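Local coordinates for protein phosphatidylserine synthase (Haemophilus influenzae, PDB 3HSI) that is a phosphatidylserine synthase by name and belongs to the phospholipase D superfamily, whose active-site sequence motif it carries, at residues C[145-150]-C[186-191]; C[86-91]-C[193-198]. One frame throughout, in Å; residues are numbered along the deposited sequence.

Overall arrangement
Both interactions pack helix 181-195 and the residues just after it on one face of the same mixed beta-sheet. Their centres lie about 12 Å apart, and each centre is about 17 Å from that of the chain. Interaction 1 uses the middle of the helix and strand 146-148, and all its touching residues are buried. Interaction 2 uses the helix end and strand 84-90. It has a buried leucine cluster, but its K86 side is partly exposed. Neither has a hydrogen bond between its segments. Packing of I191 on L88 joins the two. Probable backbone hydrogen bonds, L195 N to F190 O and L196 N to I191 O, each span five residues and form the wider, pi-type turn that ends the helix.

Interaction 1 (C[145-150]-C[186-191]); sequences GFVFDD and SMVNFI
V147 meets M187 and V188 through two methyl groups that its first torsion (chi1 175°) sends to different places. CG1 lies anti to the backbone N and meets V188. CG2 lies anti to the carbonyl carbon and faces M187. On the helix, V188 has a similar torsion (chi1 167°), and this turns its CG2 to the strand.

The closest approach is V147 CG1 to V188 CG2, at 3.7 Å. The same V188 CG2 is 4.0 Å from V147 CB, so one methyl of the helix sits against the branch point of the strand valine. V147 CG2 touches M187 by its CB, at 4.1 Å. M187 is a selenomethionine here. Its chain bends at chi3 (92°), and its CE ends near G145.

The contact is wholly apolar. Its two valines are the nearest pair by backbone, with 7.3 Å between V147 CA and V188 CA. Dispersion and the burial of hydrocarbon hold it together.

Strand 146-148 pairs antiparallel with strands 52-56 and 151-155. V188 and I191 also rest on Y54 of strand 52-56, and V147 reaches A184, earlier in helix 181-195. F146 and F148 point to the other face of the sheet, where helix 35-48 packs on them. The sheet is therefore covered by a helix on each side here.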
ATOM      1  N   GLY C 145      23.208  -7.229  -6.443  1.00 23.95           N
ATOM      2  CA  GLY C 145      24.651  -7.127  -6.291  1.00 22.92           C
ATOM      3  C   GLY C 145      25.189  -8.393  -5.675  1.00 23.56           C
ATOM      4  O   GLY C 145      24.606  -8.919  -4.730  1.00 23.27           O
ATOM      5  N   PHE C 146      26.285  -8.891  -6.249  1.00 23.29           N
ATOM      6  CA  PHE C 146      27.068  -9.962  -5.703  1.00 23.03           C
ATOM      7  C   PHE C 146      28.466  -9.387  -5.553  1.00 22.99           C
ATOM      8  O   PHE C 146      28.994  -8.772  -6.466  1.00 22.44           O
ATOM      9  CB  PHE C 146      27.181 -11.137  -6.682  1.00 23.89           C
ATOM     10  CG  PHE C 146      25.877 -11.707  -7.144  1.00 24.46           C
ATOM     11  CD1 PHE C 146      24.684 -11.434  -6.488  1.00 26.64           C
ATOM     12  CD2 PHE C 146      25.856 -12.559  -8.236  1.00 27.45           C
ATOM     13  CE1 PHE C 146      23.478 -11.981  -6.922  1.00 27.70           C
ATOM     14  CE2 PHE C 146      24.667 -13.128  -8.674  1.00 29.17           C
ATOM     15  CZ  PHE C 146      23.463 -12.839  -8.003  1.00 28.63           C
ATOM     16  N   VAL C 147      29.080  -9.591  -4.399  1.00 22.98           N
ATOM     17  CA  VAL C 147      30.424  -9.133  -4.206  1.00 21.90           C
ATOM     18  C   VAL C 147      31.268 -10.347  -3.908  1.00 22.53           C
ATOM     19  O   VAL C 147      30.962 -11.102  -2.993  1.00 21.83           O
ATOM     20  CB  VAL C 147      30.512  -8.108  -3.056  1.00 22.40           C
ATOM     21  CG1 VAL C 147      31.991  -7.711  -2.765  1.00 21.24           C
ATOM     22  CG2 VAL C 147      29.618  -6.880  -3.344  1.00 22.08           C
ATOM     23  N   PHE C 148      32.321 -10.533  -4.704  1.00 23.19           N
ATOM     24  CA  PHE C 148      33.299 -11.596  -4.477  1.00 24.10           C
ATOM     25  C   PHE C 148      34.597 -10.884  -4.272  1.00 24.42           C
ATOM     26  O   PHE C 148      35.145 -10.307  -5.215  1.00 25.57           O
ATOM     27  CB  PHE C 148      33.405 -12.531  -5.690  1.00 24.02           C
ATOM     28  CG  PHE C 148      32.074 -13.070  -6.160  1.00 24.09           C
ATOM     29  CD1 PHE C 148      31.321 -12.377  -7.097  1.00 24.37           C
ATOM     30  CD2 PHE C 148      31.580 -14.274  -5.671  1.00 23.94           C
ATOM     31  CE1 PHE C 148      30.115 -12.870  -7.530  1.00 24.23           C
ATOM     32  CE2 PHE C 148      30.365 -14.780  -6.109  1.00 22.20           C
ATOM     33  CZ  PHE C 148      29.624 -14.083  -7.021  1.00 21.77           C
ATOM     34  N   ASP C 149      35.100 -10.926  -3.045  1.00 24.45           N
ATOM     35  CA  ASP C 149      36.285 -10.178  -2.693  1.00 24.75           C
ATOM     36  C   ASP C 149      36.097  -8.731  -3.111  1.00 24.59           C
ATOM     37  O   ASP C 149      35.219  -8.075  -2.535  1.00 24.57           O
ATOM     38  CB  ASP C 149      37.555 -10.853  -3.240  1.00 24.82           C
ATOM     39  CG  ASP C 149      37.821 -12.186  -2.562  1.00 25.62           C
ATOM     40  OD1 ASP C 149      37.027 -12.561  -1.672  1.00 25.31           O
ATOM     41  OD2 ASP C 149      38.813 -12.863  -2.914  1.00 27.25           O
ATOM     42  N   ASP C 150      36.869  -8.263  -4.102  1.00 24.62           N
ATOM     43  CA  ASP C 150      36.825  -6.886  -4.605  1.00 25.21           C
ATOM     44  C   ASP C 150      36.108  -6.745  -5.978  1.00 25.25           C
ATOM     45  O   ASP C 150      36.259  -5.715  -6.663  1.00 24.83           O
ATOM     46  CB  ASP C 150      38.242  -6.316  -4.725  1.00 26.39           C
ATOM     47  CG  ASP C 150      38.898  -6.026  -3.375  1.00 29.17           C
ATOM     48  OD1 ASP C 150      38.189  -5.798  -2.359  1.00 32.15           O
ATOM     49  OD2 ASP C 150      40.158  -6.006  -3.338  1.00 32.10           O
ATOM     50  N   SER C 186      32.073  -0.616  -0.434  1.00 22.30           N
ATOM     51  CA  SER C 186      30.889   0.211  -0.167  1.00 23.09           C
ATOM     52  C   SER C 186      29.619  -0.624  -0.130  1.00 23.34           C
ATOM     53  O   SER C 186      28.725  -0.371   0.676  1.00 23.51           O
ATOM     54  CB  SER C 186      30.745   1.282  -1.250  1.00 23.18           C
ATOM     55  OG  SER C 186      29.553   2.017  -1.055  1.00 25.35           O
HETATM   56  N   MSE C 187      29.543  -1.615  -1.017  1.00 22.87           N
HETATM   57  CA  MSE C 187      28.368  -2.453  -1.104  1.00 23.98           C
HETATM   58  C   MSE C 187      28.219  -3.425   0.104  1.00 23.46           C
HETATM   59  O   MSE C 187      27.137  -3.536   0.728  1.00 23.86           O
HETATM   60  CB  MSE C 187      28.341  -3.133  -2.473  1.00 23.69           C
HETATM   61  CG  MSE C 187      28.144  -2.075  -3.568  1.00 27.04           C
HETATM   62 SE   MSE C 187      27.724  -2.847  -5.285  0.75 36.39          SE
HETATM   63  CE  MSE C 187      25.764  -2.806  -5.082  1.00 30.25           C
ATOM     64  N   VAL C 188      29.329  -4.040   0.470  1.00 21.86           N
ATOM     65  CA  VAL C 188      29.397  -4.883   1.646  1.00 21.89           C
ATOM     66  C   VAL C 188      29.118  -4.084   2.937  1.00 21.80           C
ATOM     67  O   VAL C 188      28.478  -4.591   3.839  1.00 21.14           O
ATOM     68  CB  VAL C 188      30.801  -5.537   1.741  1.00 22.22           C
ATOM     69  CG1 VAL C 188      31.027  -6.188   3.126  1.00 19.97           C
ATOM     70  CG2 VAL C 188      31.008  -6.502   0.563  1.00 18.28           C
ATOM     71  N   ASN C 189      29.634  -2.858   3.026  1.00 22.47           N
ATOM     72  CA  ASN C 189      29.341  -2.003   4.170  1.00 22.65           C
ATOM     73  C   ASN C 189      27.836  -1.708   4.314  1.00 23.10           C
ATOM     74  O   ASN C 189      27.289  -1.760   5.421  1.00 22.39           O
ATOM     75  CB  ASN C 189      30.155  -0.723   4.126  1.00 22.16           C
ATOM     76  CG  ASN C 189      31.599  -0.944   4.529  1.00 24.90           C
ATOM     77  OD1 ASN C 189      31.938  -1.933   5.167  1.00 25.79           O
ATOM     78  ND2 ASN C 189      32.453  -0.001   4.184  1.00 26.37           N
ATOM     79  N   PHE C 190      27.178  -1.446   3.193  1.00 23.44           N
ATOM     80  CA  PHE C 190      25.726  -1.183   3.183  1.00 23.67           C
ATOM     81  C   PHE C 190      24.979  -2.392   3.719  1.00 23.56           C
ATOM     82  O   PHE C 190      24.052  -2.283   4.548  1.00 23.16           O
ATOM     83  CB  PHE C 190      25.239  -0.831   1.754  1.00 23.18           C
ATOM     84  CG  PHE C 190      23.758  -0.584   1.671  1.00 24.35           C
ATOM     85  CD1 PHE C 190      23.212   0.608   2.122  1.00 24.10           C
ATOM     86  CD2 PHE C 190      22.896  -1.574   1.215  1.00 25.42           C
ATOM     87  CE1 PHE C 190      21.820   0.821   2.083  1.00 26.04           C
ATOM     88  CE2 PHE C 190      21.490  -1.362   1.178  1.00 24.10           C
ATOM     89  CZ  PHE C 190      20.968  -0.175   1.605  1.00 23.24           C
ATOM     90  N   ILE C 191      25.406  -3.557   3.248  1.00 24.31           N
ATOM     91  CA  ILE C 191      24.783  -4.811   3.615  1.00 24.52           C
ATOM     92  C   ILE C 191      24.933  -5.032   5.107  1.00 25.94           C
ATOM     93  O   ILE C 191      23.936  -5.267   5.793  1.00 25.79           O
ATOM     94  CB  ILE C 191      25.357  -5.989   2.807  1.00 25.10           C
ATOM     95  CG1 ILE C 191      24.868  -5.877   1.342  1.00 24.40           C
ATOM     96  CG2 ILE C 191      24.962  -7.326   3.428  1.00 21.27           C
ATOM     97  CD1 ILE C 191      25.609  -6.802   0.423  1.00 24.76           C
TER

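Interaction 2 (C[86-91]-C[193-198]); sequences KVLIDW and DYLLDF
L88 is gripped by two leucines where helix 181-195 ends. Its CD2 lies 3.7 Å from L195 CB and also 3.7 Å from L196 CD2. L88 CD1 is 3.9 Å from the same L196 CD2, so the methyl of L196 lies against the fork of L88. This is the tight, buried part of the contact. T56 of strand 52-56 and V130 of strand 127-130 extend it.

The side at K86 is sparser and partly exposed. One pair touches there, though closely: K86 CD is 3.5 Å from L196 CD1. The lysine is bent at chi2 (-130°), and its aliphatic part passes across the leucine. CD is the atom that meets L196, while NZ forms a salt bridge with D84.

The backbone puts both leucines within reach of the strand. L196 leaves the helix as the centre of an inverse gamma turn, closed by a weak hydrogen bond from D197 N to L195 O of 2.9 Å. L195 O is also bonded by Y222 OH of helix 216-229. The arrangement is plain helix-on-sheet packing, consistent with the alpha/beta sandwich of the phospholipase D fold.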
ATOM      1  N   LYS C  86      27.769 -14.398   3.002  1.00 24.87           N
ATOM      2  CA  LYS C  86      26.434 -13.954   3.432  1.00 24.92           C
ATOM      3  C   LYS C  86      25.550 -13.864   2.221  1.00 24.25           C
ATOM      4  O   LYS C  86      25.927 -13.243   1.238  1.00 24.82           O
ATOM      5  CB  LYS C  86      26.481 -12.599   4.162  1.00 24.46           C
ATOM      6  CG  LYS C  86      27.423 -12.630   5.367  1.00 24.91           C
ATOM      7  CD  LYS C  86      26.803 -12.094   6.636  1.00 28.34           C
ATOM      8  CE  LYS C  86      27.706 -12.358   7.836  1.00 28.91           C
ATOM      9  NZ  LYS C  86      28.981 -11.579   7.728  1.00 30.20           N
ATOM     10  N   VAL C  87      24.415 -14.547   2.268  1.00 23.70           N
ATOM     11  CA  VAL C  87      23.450 -14.517   1.164  1.00 23.16           C
ATOM     12  C   VAL C  87      22.158 -13.962   1.735  1.00 23.75           C
ATOM     13  O   VAL C  87      21.550 -14.564   2.645  1.00 23.95           O
ATOM     14  CB  VAL C  87      23.238 -15.939   0.513  1.00 22.84           C
ATOM     15  CG1 VAL C  87      22.216 -15.894  -0.610  1.00 18.59           C
ATOM     16  CG2 VAL C  87      24.611 -16.505  -0.009  1.00 21.32           C
ATOM     17  N   LEU C  88      21.744 -12.802   1.226  1.00 24.18           N
ATOM     18  CA  LEU C  88      20.471 -12.194   1.678  1.00 24.23           C
ATOM     19  C   LEU C  88      19.401 -12.348   0.590  1.00 23.93           C
ATOM     20  O   LEU C  88      19.616 -11.948  -0.548  1.00 24.29           O
ATOM     21  CB  LEU C  88      20.658 -10.715   2.064  1.00 23.83           C
ATOM     22  CG  LEU C  88      21.366 -10.348   3.376  1.00 25.03           C
ATOM     23  CD1 LEU C  88      22.820 -10.866   3.407  1.00 22.79           C
ATOM     24  CD2 LEU C  88      21.335  -8.828   3.657  1.00 23.56           C
ATOM     25  N   ILE C  89      18.278 -12.970   0.934  1.00 23.12           N
ATOM     26  CA  ILE C  89      17.169 -13.100  -0.007  1.00 23.45           C
ATOM     27  C   ILE C  89      15.914 -12.628   0.689  1.00 23.24           C
ATOM     28  O   ILE C  89      15.896 -12.460   1.911  1.00 23.57           O
ATOM     29  CB  ILE C  89      16.979 -14.569  -0.589  1.00 23.69           C
ATOM     30  CG1 ILE C  89      16.833 -15.655   0.515  1.00 23.78           C
ATOM     31  CG2 ILE C  89      18.046 -14.886  -1.630  1.00 22.31           C
ATOM     32  CD1 ILE C  89      18.144 -16.291   1.042  1.00 26.12           C
ATOM     33  N   ASP C  90      14.862 -12.413  -0.078  1.00 23.36           N
ATOM     34  CA  ASP C  90      13.627 -11.933   0.501  1.00 23.30           C
ATOM     35  C   ASP C  90      13.103 -13.015   1.467  1.00 22.96           C
ATOM     36  O   ASP C  90      13.088 -14.206   1.139  1.00 23.10           O
ATOM     37  CB  ASP C  90      12.613 -11.609  -0.592  1.00 23.64           C
ATOM     38  CG  ASP C  90      11.361 -11.006  -0.028  1.00 27.05           C
ATOM     39  OD1 ASP C  90      11.361  -9.765   0.156  1.00 27.30           O
ATOM     40  OD2 ASP C  90      10.399 -11.778   0.277  1.00 29.30           O
ATOM     41  N   TRP C  91      12.712 -12.575   2.654  1.00 21.87           N
ATOM     42  CA  TRP C  91      12.180 -13.427   3.701  1.00 21.99           C
ATOM     43  C   TRP C  91      10.882 -14.166   3.297  1.00 21.75           C
ATOM     44  O   TRP C  91      10.822 -15.374   3.458  1.00 20.86           O
ATOM     45  CB  TRP C  91      11.957 -12.584   4.931  1.00 21.13           C
ATOM     46  CG  TRP C  91      11.084 -13.166   5.983  1.00 23.43           C
ATOM     47  CD1 TRP C  91       9.725 -12.940   6.163  1.00 22.39           C
ATOM     48  CD2 TRP C  91      11.492 -14.026   7.050  1.00 20.62           C
ATOM     49  NE1 TRP C  91       9.282 -13.620   7.268  1.00 22.23           N
ATOM     50  CE2 TRP C  91      10.337 -14.290   7.835  1.00 24.04           C
ATOM     51  CE3 TRP C  91      12.717 -14.593   7.425  1.00 24.32           C
ATOM     52  CZ2 TRP C  91      10.371 -15.118   8.976  1.00 24.96           C
ATOM     53  CZ3 TRP C  91      12.761 -15.420   8.572  1.00 25.32           C
ATOM     54  CH2 TRP C  91      11.584 -15.669   9.327  1.00 25.62           C
ATOM     55  N   ASP C 193      25.929  -2.789   7.493  1.00 27.45           N
ATOM     56  CA  ASP C 193      25.458  -1.642   8.273  1.00 27.67           C
ATOM     57  C   ASP C 193      23.968  -1.438   8.212  1.00 26.69           C
ATOM     58  O   ASP C 193      23.385  -1.052   9.216  1.00 26.31           O
ATOM     59  CB  ASP C 193      26.121  -0.327   7.824  1.00 28.21           C
ATOM     60  CG  ASP C 193      27.612  -0.291   8.102  1.00 32.58           C
ATOM     61  OD1 ASP C 193      28.164  -1.250   8.696  1.00 36.99           O
ATOM     62  OD2 ASP C 193      28.260   0.706   7.722  1.00 38.25           O
ATOM     63  N   TYR C 194      23.356  -1.656   7.047  1.00 25.71           N
ATOM     64  CA  TYR C 194      21.933  -1.348   6.884  1.00 24.99           C
ATOM     65  C   TYR C 194      20.991  -2.534   6.640  1.00 25.59           C
ATOM     66  O   TYR C 194      19.932  -2.614   7.260  1.00 25.96           O
ATOM     67  CB  TYR C 194      21.734  -0.285   5.804  1.00 25.22           C
ATOM     68  CG  TYR C 194      22.231   1.071   6.245  1.00 24.28           C
ATOM     69  CD1 TYR C 194      21.545   1.788   7.236  1.00 24.12           C
ATOM     70  CD2 TYR C 194      23.387   1.624   5.700  1.00 22.75           C
ATOM     71  CE1 TYR C 194      22.000   3.008   7.688  1.00 26.53           C
ATOM     72  CE2 TYR C 194      23.857   2.887   6.136  1.00 24.66           C
ATOM     73  CZ  TYR C 194      23.160   3.553   7.139  1.00 27.20           C
ATOM     74  OH  TYR C 194      23.581   4.772   7.586  1.00 29.84           O
ATOM     75  N   LEU C 195      21.354  -3.445   5.746  1.00 25.17           N
ATOM     76  CA  LEU C 195      20.450  -4.543   5.420  1.00 25.29           C
ATOM     77  C   LEU C 195      20.374  -5.578   6.521  1.00 25.93           C
ATOM     78  O   LEU C 195      19.286  -5.974   6.893  1.00 24.27           O
ATOM     79  CB  LEU C 195      20.811  -5.221   4.091  1.00 25.27           C
ATOM     80  CG  LEU C 195      20.309  -4.550   2.829  1.00 26.01           C
ATOM     81  CD1 LEU C 195      20.610  -5.451   1.625  1.00 27.59           C
ATOM     82  CD2 LEU C 195      18.814  -4.268   2.928  1.00 25.98           C
ATOM     83  N   LEU C 196      21.542  -6.012   7.011  1.00 26.07           N
ATOM     84  CA  LEU C 196      21.647  -7.037   8.026  1.00 27.21           C
ATOM     85  C   LEU C 196      21.369  -6.547   9.440  1.00 27.21           C
ATOM     86  O   LEU C 196      22.226  -6.623  10.304  1.00 28.17           O
ATOM     87  CB  LEU C 196      23.040  -7.670   8.003  1.00 27.59           C
ATOM     88  CG  LEU C 196      23.372  -8.797   7.042  1.00 29.17           C
ATOM     89  CD1 LEU C 196      24.732  -9.353   7.459  1.00 31.86           C
ATOM     90  CD2 LEU C 196      22.311  -9.877   7.120  1.00 30.01           C
ATOM     91  N   ASP C 197      20.162  -6.081   9.697  1.00 27.16           N
ATOM     92  CA  ASP C 197      19.760  -5.797  11.061  1.00 26.17           C
ATOM     93  C   ASP C 197      19.048  -7.001  11.686  1.00 25.16           C
ATOM     94  O   ASP C 197      17.899  -7.339  11.335  1.00 25.17           O
ATOM     95  CB  ASP C 197      18.865  -4.565  11.087  1.00 26.35           C
ATOM     96  CG  ASP C 197      18.360  -4.247  12.476  1.00 28.97           C
ATOM     97  OD1 ASP C 197      18.804  -4.880  13.460  1.00 30.28           O
ATOM     98  OD2 ASP C 197      17.487  -3.358  12.590  1.00 35.84           O
ATOM     99  N   PHE C 198      19.707  -7.606  12.662  1.00 24.10           N
ATOM    100  CA  PHE C 198      19.231  -8.849  13.229  1.00 24.06           C
ATOM    101  C   PHE C 198      18.009  -8.747  14.150  1.00 23.95           C
ATOM    102  O   PHE C 198      17.500  -9.746  14.606  1.00 23.17           O
ATOM    103  CB  PHE C 198      20.394  -9.651  13.856  1.00 24.10           C
ATOM    104  CG  PHE C 198      21.410 -10.113  12.827  1.00 24.84           C
ATOM    105  CD1 PHE C 198      21.064 -11.057  11.864  1.00 26.20           C
ATOM    106  CD2 PHE C 198      22.712  -9.590  12.813  1.00 24.32           C
ATOM    107  CE1 PHE C 198      22.021 -11.483  10.891  1.00 24.35           C
ATOM    108  CE2 PHE C 198      23.646  -9.998  11.862  1.00 21.71           C
ATOM    109  CZ  PHE C 198      23.299 -10.948  10.906  1.00 23.44           C
TER